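Local coordinates for uncharacterized protein (Bacteroides cellulosilyticus, PDB 5JVK), which is a family 39 glycoside hydrolase and, like its relatives, probably hydrolyses O-glycosidic bonds within carbohydrate chains, at residues A[314-319]-A[367-372]; A[104-109]-A[359-364]; A[289-294]-A[308-313]. One frame throughout, in Å; residues are numbered along the deposited sequence.

Contact 1. Residues A[314-319]-A[367-372]; sequences TVWPYL and HYMSPG
Met369 lays its methyl group over the indole of Trp316: CE stands 3.8 Å from the centroid of the five-membered ring, 5° off the ring normal, in a CH-pi contact. The two side chains run at about a right angle, and SD of Met369 sits higher above the same ring, oblique to it, in a Met-aromatic contact. CG of Met369 sits between its own backbone N and carbonyl carbon (chi1 69°), and a bend at chi2 (98°) brings the chain across the ring; on the way CG passes 3.5 Å from Trp316 O. At the indole's edge, in its plane, His367 O approaches CD1 of Trp316 to 3.4 Å. The CB atoms of Trp316 and His367 also meet, at 3.7 Å, while CG of Pro317 comes obliquely to ND1 of the His367 ring. NE1 of Trp316 is hydrogen-bonded to Ser364 OG on helix 350-366. With an alanine in place of Trp316, Met369 would probably lose the flat surface under its methyl group, and Ser364 its indole N-H. The contact joins helix 312-325 to the loop between helix 350-366 and strand 373-375, the last helix-to-strand connection of a (beta/alpha)8 barrel.

Contact 2. Residues A[104-109]-A[359-364]; sequences LDMGVC and RTYLLS
Met106 packs on Tyr361 where the first strand of the (beta/alpha)8 barrel, 106-109, faces helix 350-366. The apolar part is a methionine laid over an aromatic face. CG of Met106 stands 3.9 Å from the ring centroid of Tyr361, offset toward the CD1 and CE1 rim, where CD1 is 3.7 Å away. SD of Met106 follows over the same face, 4.5 Å from the centroid and 13° off the normal, a Met-aromatic contact. The bend at chi3 of Met106 (63°) turns CE back toward CD2 and CE2 of Tyr361, keeping the whole thioether close to the ring. Among the polar groups, the phenol OH reaches strand level, 3.1 Å from Gly107 O, and has a hydrogen bond with Val373 O on the neighbouring strand 373-375. Asp105 makes a salt bridge through OD1 to Arg365, which probably favours its charged form. Water bridges Asp105 to the helix. One molecule lies in the plane of the Tyr361 ring, at its edge, within hydrogen-bonding reach of both Tyr361 O, at 3.0 Å, and Asp105 OD2. The other water joins Asp105 OD2, at 2.9 Å, to Ser364 OG, at 2.8 Å.

Contact 3. Residues A[289-294]-A[308-313]; sequences PYMAPN and PAVNIP
Met291 reaches across to the backbone of 310-312 with an extended side chain, and most of this contact is the fit of its thioether against that turn of chain. CG of Met291 lies beside its own backbone N, anti to the carbonyl carbon (chi1 -61°), and the chain runs out straight beyond it. Each atom then meets a different part of the other segment: CG is 3.7 Å from Val310 O, SD is 3.9 Å from CA of Asn311, and CE is 3.7 Å from both Asn311 C and Ile312 N. The methyl thus rests against the peptide bond that leads into helix 312-325. Val310 turns its side chain toward Met291, but the approach is loose, with CG1 4.5 Å from Met291 CG. Its side chain also touches Val315 on the first turns of the helix. Ile312 offers CG1 to the methionine methyl, 3.9 Å from CE, while its side chain also packs on Thr360 and Leu363 of helix 350-366. Between them, Asn311 points its CB away from Met291 and occupies the N-cap position, where OD1 caps a backbone N just past Pro313 and is hydrogen-bonded to Thr314 OG1. The long loop between strand 284-287 and helix 312-325 is therefore folded back on itself just before the helix begins, within a beta-alpha unit of the (beta/alpha)8 barrel.

All three contacts lie in the (beta/alpha)8 barrel. Contacts 1 and 3 share helix 312-325, contact 3 at its start and contact 1 on its following turns, with centres about 12 Å apart. Helix 350-366 connects contact 3 to contact 2: CD1 of Ile312 packs 3.7 Å from CA of Thr360, and CG2 of Ile312 lies 3.7 Å from CB of Leu363. Contacts 1 and 2, about 11 Å between centres, also meet where CE1 of Tyr368 comes 3.8 Å from OD2 of Asp105. In sequence, contact 3 closes inside the loop spanned by contact 2, whereas contacts 1 and 2 interleave. A bound sulfate, probably from crystallisation, lies about 4 Å from the side chain of Val310 in contact 3.

Contact 1. Residues A[314-319]-A[367-372]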
loop_
_atom_site.group_PDB
_atom_site.type_symbol
_atom_site.label_atom_id
_atom_site.label_comp_id
_atom_site.label_asym_id
_atom_site.label_seq_id
_atom_site.Cartn_x
_atom_site.Cartn_y
_atom_site.Cartn_z
ATOM N N THR A 314 -18.043 7.168 1.039
ATOM C CA THR A 314 -19.033 7.281 -0.032
ATOM C C THR A 314 -18.757 6.299 -1.164
ATOM O O THR A 314 -19.670 5.610 -1.622
ATOM C CB THR A 314 -19.055 8.705 -0.619
ATOM O OG1 THR A 314 -19.315 9.646 0.427
ATOM C CG2 THR A 314 -20.126 8.843 -1.696
ATOM N N VAL A 315 -17.506 6.251 -1.616
ATOM C CA VAL A 315 -17.118 5.447 -2.783
ATOM C C VAL A 315 -17.204 3.932 -2.528
ATOM O O VAL A 315 -17.681 3.194 -3.395
ATOM C CB VAL A 315 -15.700 5.825 -3.284
ATOM C CG1 VAL A 315 -15.209 4.872 -4.375
ATOM C CG2 VAL A 315 -15.678 7.260 -3.797
ATOM N N TRP A 316 -16.749 3.476 -1.359
ATOM C CA TRP A 316 -16.695 2.033 -1.072
ATOM C C TRP A 316 -18.099 1.387 -1.104
ATOM O O TRP A 316 -18.296 0.422 -1.845
ATOM C CB TRP A 316 -15.941 1.712 0.241
ATOM C CG TRP A 316 -14.450 1.386 0.098
ATOM C CD1 TRP A 316 -13.802 0.302 0.628
ATOM C CD2 TRP A 316 -13.444 2.144 -0.598
ATOM N NE1 TRP A 316 -12.468 0.335 0.308
ATOM C CE2 TRP A 316 -12.218 1.453 -0.440
ATOM C CE3 TRP A 316 -13.457 3.335 -1.336
ATOM C CZ2 TRP A 316 -11.017 1.913 -0.996
ATOM C CZ3 TRP A 316 -12.256 3.795 -1.890
ATOM C CH2 TRP A 316 -11.054 3.081 -1.713
ATOM N N PRO A 317 -19.077 1.925 -0.336
ATOM C CA PRO A 317 -20.453 1.404 -0.432
ATOM C C PRO A 317 -21.123 1.579 -1.797
ATOM O O PRO A 317 -21.945 0.745 -2.176
ATOM C CB PRO A 317 -21.218 2.217 0.621
ATOM C CG PRO A 317 -20.180 2.670 1.574
ATOM C CD PRO A 317 -18.978 2.951 0.719
ATOM N N TYR A 318 -20.784 2.651 -2.512
ATOM C CA TYR A 318 -21.356 2.919 -3.836
ATOM C C TYR A 318 -20.958 1.862 -4.872
ATOM O O TYR A 318 -21.810 1.387 -5.616
ATOM C CB TYR A 318 -20.983 4.331 -4.321
ATOM C CG TYR A 318 -21.331 4.617 -5.772
ATOM C CD1 TYR A 318 -22.655 4.829 -6.175
ATOM C CD2 TYR A 318 -20.333 4.682 -6.742
ATOM C CE1 TYR A 318 -22.967 5.093 -7.506
ATOM C CE2 TYR A 318 -20.632 4.943 -8.067
ATOM C CZ TYR A 318 -21.945 5.149 -8.451
ATOM O OH TYR A 318 -22.217 5.407 -9.780
ATOM N N LEU A 319 -19.680 1.495 -4.919
ATOM C CA LEU A 319 -19.212 0.478 -5.872
ATOM C C LEU A 319 -19.587 -0.945 -5.456
ATOM O O LEU A 319 -19.683 -1.832 -6.306
ATOM C CB LEU A 319 -17.702 0.588 -6.086
ATOM C CG LEU A 319 -17.212 1.928 -6.633
ATOM C CD1 LEU A 319 -15.701 1.900 -6.763
ATOM C CD2 LEU A 319 -17.858 2.282 -7.966
ATOM N N HIS A 367 -15.823 -0.236 5.653
ATOM C CA HIS A 367 -16.765 -0.391 4.540
ATOM C C HIS A 367 -16.280 -1.505 3.601
ATOM O O HIS A 367 -16.213 -1.311 2.385
ATOM C CB HIS A 367 -16.879 0.930 3.762
ATOM C CG HIS A 367 -17.192 2.121 4.614
ATOM N ND1 HIS A 367 -18.471 2.426 5.027
ATOM C CD2 HIS A 367 -16.393 3.093 5.115
ATOM C CE1 HIS A 367 -18.445 3.528 5.756
ATOM N NE2 HIS A 367 -17.197 3.955 5.821
ATOM N N TYR A 368 -15.961 -2.674 4.168
ATOM C CA TYR A 368 -15.274 -3.740 3.423
ATOM C C TYR A 368 -15.974 -4.105 2.118
ATOM O O TYR A 368 -17.150 -4.469 2.118
ATOM C CB TYR A 368 -15.089 -5.013 4.261
ATOM C CG TYR A 368 -14.234 -6.046 3.550
ATOM C CD1 TYR A 368 -12.861 -5.855 3.408
ATOM C CD2 TYR A 368 -14.802 -7.195 2.986
ATOM C CE1 TYR A 368 -12.072 -6.782 2.740
ATOM C CE2 TYR A 368 -14.020 -8.131 2.318
ATOM C CZ TYR A 368 -12.654 -7.918 2.196
ATOM O OH TYR A 368 -11.865 -8.833 1.540
ATOM N N MET A 369 -15.237 -3.985 1.017
ATOM C CA MET A 369 -15.717 -4.407 -0.304
ATOM C C MET A 369 -14.612 -4.907 -1.241
ATOM O O MET A 369 -14.837 -5.868 -1.973
ATOM C CB MET A 369 -16.554 -3.294 -0.962
ATOM C CG MET A 369 -15.791 -2.047 -1.379
ATOM S SD MET A 369 -15.364 -2.045 -3.131
ATOM C CE MET A 369 -14.243 -0.651 -3.221
ATOM N N SER A 370 -13.438 -4.272 -1.226
ATOM C CA SER A 370 -12.314 -4.680 -2.074
ATOM C C SER A 370 -11.445 -5.741 -1.390
ATOM O O SER A 370 -11.150 -5.617 -0.197
ATOM C CB SER A 370 -11.449 -3.466 -2.422
ATOM O OG SER A 370 -10.420 -3.815 -3.332
ATOM N N PRO A 371 -11.021 -6.784 -2.141
ATOM C CA PRO A 371 -10.053 -7.750 -1.609
ATOM C C PRO A 371 -8.585 -7.317 -1.737
ATOM O O PRO A 371 -7.704 -8.052 -1.299
ATOM C CB PRO A 371 -10.314 -8.995 -2.456
ATOM C CG PRO A 371 -10.747 -8.453 -3.771
ATOM C CD PRO A 371 -11.499 -7.182 -3.481
ATOM N N GLY A 372 -8.322 -6.155 -2.338
ATOM C CA GLY A 372 -6.954 -5.674 -2.519
ATOM C C GLY A 372 -6.876 -4.171 -2.723
ATOM O O GLY A 372 -7.222 -3.663 -3.790
#

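Contact 2. Residues A[104-109]-A[359-364]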
loop_
_atom_site.group_PDB
_atom_site.type_symbol
_atom_site.label_atom_id
_atom_site.label_comp_id
_atom_site.label_asym_id
_atom_site.label_seq_id
_atom_site.Cartn_x
_atom_site.Cartn_y
_atom_site.Cartn_z
ATOM N N LEU A 104 -4.938 -9.526 4.479
ATOM C CA LEU A 104 -5.043 -10.083 3.131
ATOM C C LEU A 104 -5.503 -9.058 2.090
ATOM O O LEU A 104 -5.404 -9.326 0.891
ATOM C CB LEU A 104 -5.995 -11.284 3.125
ATOM C CG LEU A 104 -5.589 -12.475 4.007
ATOM C CD1 LEU A 104 -6.720 -13.487 4.111
ATOM C CD2 LEU A 104 -4.324 -13.146 3.484
ATOM N N ASP A 105 -6.015 -7.909 2.546
ATOM C CA ASP A 105 -6.428 -6.804 1.665
ATOM C C ASP A 105 -5.397 -5.670 1.522
ATOM O O ASP A 105 -5.598 -4.769 0.707
ATOM C CB ASP A 105 -7.802 -6.241 2.087
ATOM C CG ASP A 105 -7.830 -5.701 3.520
ATOM O OD1 ASP A 105 -6.864 -5.907 4.287
ATOM O OD2 ASP A 105 -8.849 -5.085 3.887
ATOM N N MET A 106 -4.310 -5.711 2.294
ATOM C CA MET A 106 -3.245 -4.708 2.177
ATOM C C MET A 106 -2.273 -5.090 1.068
ATOM O O MET A 106 -1.617 -6.127 1.149
ATOM C CB MET A 106 -2.475 -4.536 3.497
ATOM C CG MET A 106 -3.179 -3.649 4.514
ATOM S SD MET A 106 -2.194 -3.237 5.971
ATOM C CE MET A 106 -0.832 -2.318 5.253
ATOM N N GLY A 107 -2.189 -4.246 0.042
ATOM C CA GLY A 107 -1.204 -4.391 -1.028
ATOM C C GLY A 107 -0.349 -3.145 -1.147
ATOM O O GLY A 107 -0.638 -2.128 -0.517
ATOM N N VAL A 108 0.699 -3.222 -1.964
ATOM C CA VAL A 108 1.556 -2.069 -2.248
ATOM C C VAL A 108 2.139 -2.154 -3.663
ATOM O O VAL A 108 2.532 -3.226 -4.114
ATOM C CB VAL A 108 2.684 -1.931 -1.195
ATOM C CG1 VAL A 108 3.659 -3.104 -1.252
ATOM C CG2 VAL A 108 3.418 -0.603 -1.352
ATOM N N CYS A 109 2.181 -1.018 -4.359
ATOM C CA CYS A 109 2.754 -0.950 -5.706
ATOM C C CYS A 109 4.272 -0.913 -5.608
ATOM O O CYS A 109 4.823 -0.101 -4.865
ATOM C CB CYS A 109 2.237 0.277 -6.457
ATOM S SG CYS A 109 0.473 0.176 -6.836
ATOM N N ARG A 359 -5.570 5.543 8.002
ATOM C CA ARG A 359 -6.991 5.856 7.858
ATOM C C ARG A 359 -7.632 5.221 6.624
ATOM O O ARG A 359 -8.786 4.790 6.685
ATOM C CB ARG A 359 -7.214 7.378 7.894
ATOM C CG ARG A 359 -7.225 7.898 9.319
ATOM C CD ARG A 359 -6.803 9.345 9.489
ATOM N NE ARG A 359 -7.688 10.307 8.840
ATOM C CZ ARG A 359 -7.628 11.629 9.013
ATOM N NH1 ARG A 359 -6.729 12.181 9.832
ATOM N NH2 ARG A 359 -8.481 12.415 8.369
ATOM N N THR A 360 -6.882 5.143 5.523
ATOM C CA THR A 360 -7.346 4.446 4.314
ATOM C C THR A 360 -7.689 2.982 4.595
ATOM O O THR A 360 -8.776 2.523 4.247
ATOM C CB THR A 360 -6.301 4.510 3.174
ATOM O OG1 THR A 360 -6.151 5.864 2.746
ATOM C CG2 THR A 360 -6.715 3.658 1.971
ATOM N N TYR A 361 -6.767 2.262 5.223
ATOM C CA TYR A 361 -6.966 0.832 5.481
ATOM C C TYR A 361 -7.990 0.567 6.588
ATOM O O TYR A 361 -8.724 -0.423 6.527
ATOM C CB TYR A 361 -5.630 0.136 5.763
ATOM C CG TYR A 361 -4.757 0.053 4.531
ATOM C CD1 TYR A 361 -5.139 -0.728 3.445
ATOM C CD2 TYR A 361 -3.560 0.764 4.438
ATOM C CE1 TYR A 361 -4.355 -0.809 2.307
ATOM C CE2 TYR A 361 -2.765 0.690 3.300
ATOM C CZ TYR A 361 -3.169 -0.101 2.236
ATOM O OH TYR A 361 -2.400 -0.190 1.101
ATOM N N LEU A 362 -8.052 1.458 7.577
ATOM C CA LEU A 362 -9.077 1.382 8.619
ATOM C C LEU A 362 -10.473 1.661 8.061
ATOM O O LEU A 362 -11.413 0.921 8.356
ATOM C CB LEU A 362 -8.755 2.333 9.775
ATOM C CG LEU A 362 -7.537 1.926 10.612
ATOM C CD1 LEU A 362 -7.013 3.101 11.427
ATOM C CD2 LEU A 362 -7.853 0.747 11.518
ATOM N N LEU A 363 -10.605 2.710 7.250
ATOM C CA LEU A 363 -11.881 3.004 6.581
ATOM C C LEU A 363 -12.241 1.968 5.501
ATOM O O LEU A 363 -13.419 1.654 5.315
ATOM C CB LEU A 363 -11.881 4.415 5.985
ATOM C CG LEU A 363 -11.885 5.570 6.992
ATOM C CD1 LEU A 363 -11.578 6.888 6.294
ATOM C CD2 LEU A 363 -13.209 5.667 7.738
ATOM N N SER A 364 -11.240 1.442 4.797
ATOM C CA SER A 364 -11.469 0.395 3.790
ATOM C C SER A 364 -12.067 -0.873 4.414
ATOM O O SER A 364 -13.049 -1.411 3.903
ATOM C CB SER A 364 -10.177 0.062 3.043
ATOM O OG SER A 364 -10.349 -1.041 2.173
HETATM O O HOH W 1 -8.254 -2.314 4.269
HETATM O O HOH W 2 -10.035 -3.732 1.632
#

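Contact 3. Residues A[289-294]-A[308-313]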
loop_
_atom_site.group_PDB
_atom_site.type_symbol
_atom_site.label_atom_id
_atom_site.label_comp_id
_atom_site.label_asym_id
_atom_site.label_seq_id
_atom_site.Cartn_x
_atom_site.Cartn_y
_atom_site.Cartn_z
ATOM N N PRO A 289 -8.665 5.579 -7.095
ATOM C CA PRO A 289 -9.397 6.709 -6.515
ATOM C C PRO A 289 -8.507 7.645 -5.687
ATOM O O PRO A 289 -8.618 7.694 -4.462
ATOM C CB PRO A 289 -10.441 6.007 -5.643
ATOM C CG PRO A 289 -9.699 4.825 -5.120
ATOM C CD PRO A 289 -8.836 4.366 -6.272
ATOM N N TYR A 290 -7.634 8.386 -6.361
ATOM C CA TYR A 290 -6.737 9.325 -5.689
ATOM C C TYR A 290 -7.533 10.503 -5.130
ATOM O O TYR A 290 -8.278 11.153 -5.862
ATOM C CB TYR A 290 -5.653 9.842 -6.645
ATOM C CG TYR A 290 -4.520 8.869 -6.893
ATOM C CD1 TYR A 290 -3.419 8.829 -6.043
ATOM C CD2 TYR A 290 -4.534 8.000 -7.991
ATOM C CE1 TYR A 290 -2.368 7.952 -6.266
ATOM C CE2 TYR A 290 -3.484 7.120 -8.221
ATOM C CZ TYR A 290 -2.403 7.101 -7.352
ATOM O OH TYR A 290 -1.351 6.236 -7.554
ATOM N N MET A 291 -7.367 10.763 -3.833
ATOM C CA MET A 291 -8.010 11.887 -3.152
ATOM C C MET A 291 -7.003 12.928 -2.656
ATOM O O MET A 291 -7.386 13.877 -1.969
ATOM C CB MET A 291 -8.820 11.363 -1.974
ATOM C CG MET A 291 -9.921 10.397 -2.375
ATOM S SD MET A 291 -10.365 9.292 -1.030
ATOM C CE MET A 291 -11.272 8.045 -1.943
ATOM N N ALA A 292 -5.730 12.776 -3.026
ATOM C CA ALA A 292 -4.666 13.651 -2.531
ATOM C C ALA A 292 -4.791 15.076 -3.100
ATOM O O ALA A 292 -5.111 15.227 -4.281
ATOM C CB ALA A 292 -3.303 13.071 -2.875
ATOM N N PRO A 293 -4.523 16.114 -2.301
ATOM C CA PRO A 293 -3.949 16.018 -0.954
ATOM C C PRO A 293 -4.967 15.974 0.204
ATOM O O PRO A 293 -4.593 16.237 1.347
ATOM C CB PRO A 293 -3.129 17.306 -0.871
ATOM C CG PRO A 293 -3.958 18.294 -1.625
ATOM C CD PRO A 293 -4.687 17.522 -2.705
ATOM N N ASN A 294 -6.224 15.627 -0.075
ATOM C CA ASN A 294 -7.296 15.688 0.930
ATOM C C ASN A 294 -7.341 14.417 1.771
ATOM O O ASN A 294 -6.717 13.413 1.428
ATOM C CB ASN A 294 -8.655 15.893 0.256
ATOM C CG ASN A 294 -8.674 17.094 -0.659
ATOM O OD1 ASN A 294 -8.798 16.961 -1.877
ATOM N ND2 ASN A 294 -8.530 18.275 -0.081
ATOM N N PRO A 308 -22.233 12.072 -3.536
ATOM C CA PRO A 308 -22.059 13.409 -2.916
ATOM C C PRO A 308 -20.618 13.956 -2.923
ATOM O O PRO A 308 -20.399 15.114 -3.295
ATOM C CB PRO A 308 -22.543 13.200 -1.465
ATOM C CG PRO A 308 -22.555 11.727 -1.247
ATOM C CD PRO A 308 -22.856 11.126 -2.588
ATOM N N ALA A 309 -19.661 13.127 -2.507
ATOM C CA ALA A 309 -18.236 13.468 -2.565
ATOM C C ALA A 309 -17.401 12.214 -2.800
ATOM O O ALA A 309 -17.822 11.112 -2.446
ATOM C CB ALA A 309 -17.805 14.155 -1.282
ATOM N N VAL A 310 -16.225 12.387 -3.401
ATOM C CA VAL A 310 -15.297 11.278 -3.632
ATOM C C VAL A 310 -14.440 11.075 -2.386
ATOM O O VAL A 310 -13.397 11.703 -2.234
ATOM C CB VAL A 310 -14.406 11.508 -4.876
ATOM C CG1 VAL A 310 -13.456 10.333 -5.096
ATOM C CG2 VAL A 310 -15.272 11.726 -6.108
ATOM N N ASN A 311 -14.919 10.212 -1.492
ATOM C CA ASN A 311 -14.161 9.757 -0.321
ATOM C C ASN A 311 -14.422 8.274 -0.081
ATOM O O ASN A 311 -15.298 7.698 -0.718
ATOM C CB ASN A 311 -14.484 10.597 0.925
ATOM C CG ASN A 311 -15.977 10.775 1.172
ATOM O OD1 ASN A 311 -16.729 9.808 1.298
ATOM N ND2 ASN A 311 -16.404 12.028 1.279
ATOM N N ILE A 312 -13.665 7.656 0.823
ATOM C CA ILE A 312 -13.802 6.215 1.078
ATOM C C ILE A 312 -15.191 5.839 1.622
ATOM O O ILE A 312 -15.780 4.877 1.138
ATOM C CB ILE A 312 -12.667 5.655 1.979
ATOM C CG1 ILE A 312 -11.335 5.705 1.224
ATOM C CG2 ILE A 312 -12.971 4.224 2.417
ATOM C CD1 ILE A 312 -10.123 5.324 2.047
ATOM N N PRO A 313 -15.722 6.589 2.609
ATOM C CA PRO A 313 -17.067 6.251 3.108
ATOM C C PRO A 313 -18.219 6.369 2.091
ATOM O O PRO A 313 -19.257 5.733 2.281
ATOM C CB PRO A 313 -17.269 7.237 4.263
ATOM C CG PRO A 313 -15.890 7.582 4.706
ATOM C CD PRO A 313 -15.081 7.619 3.447
#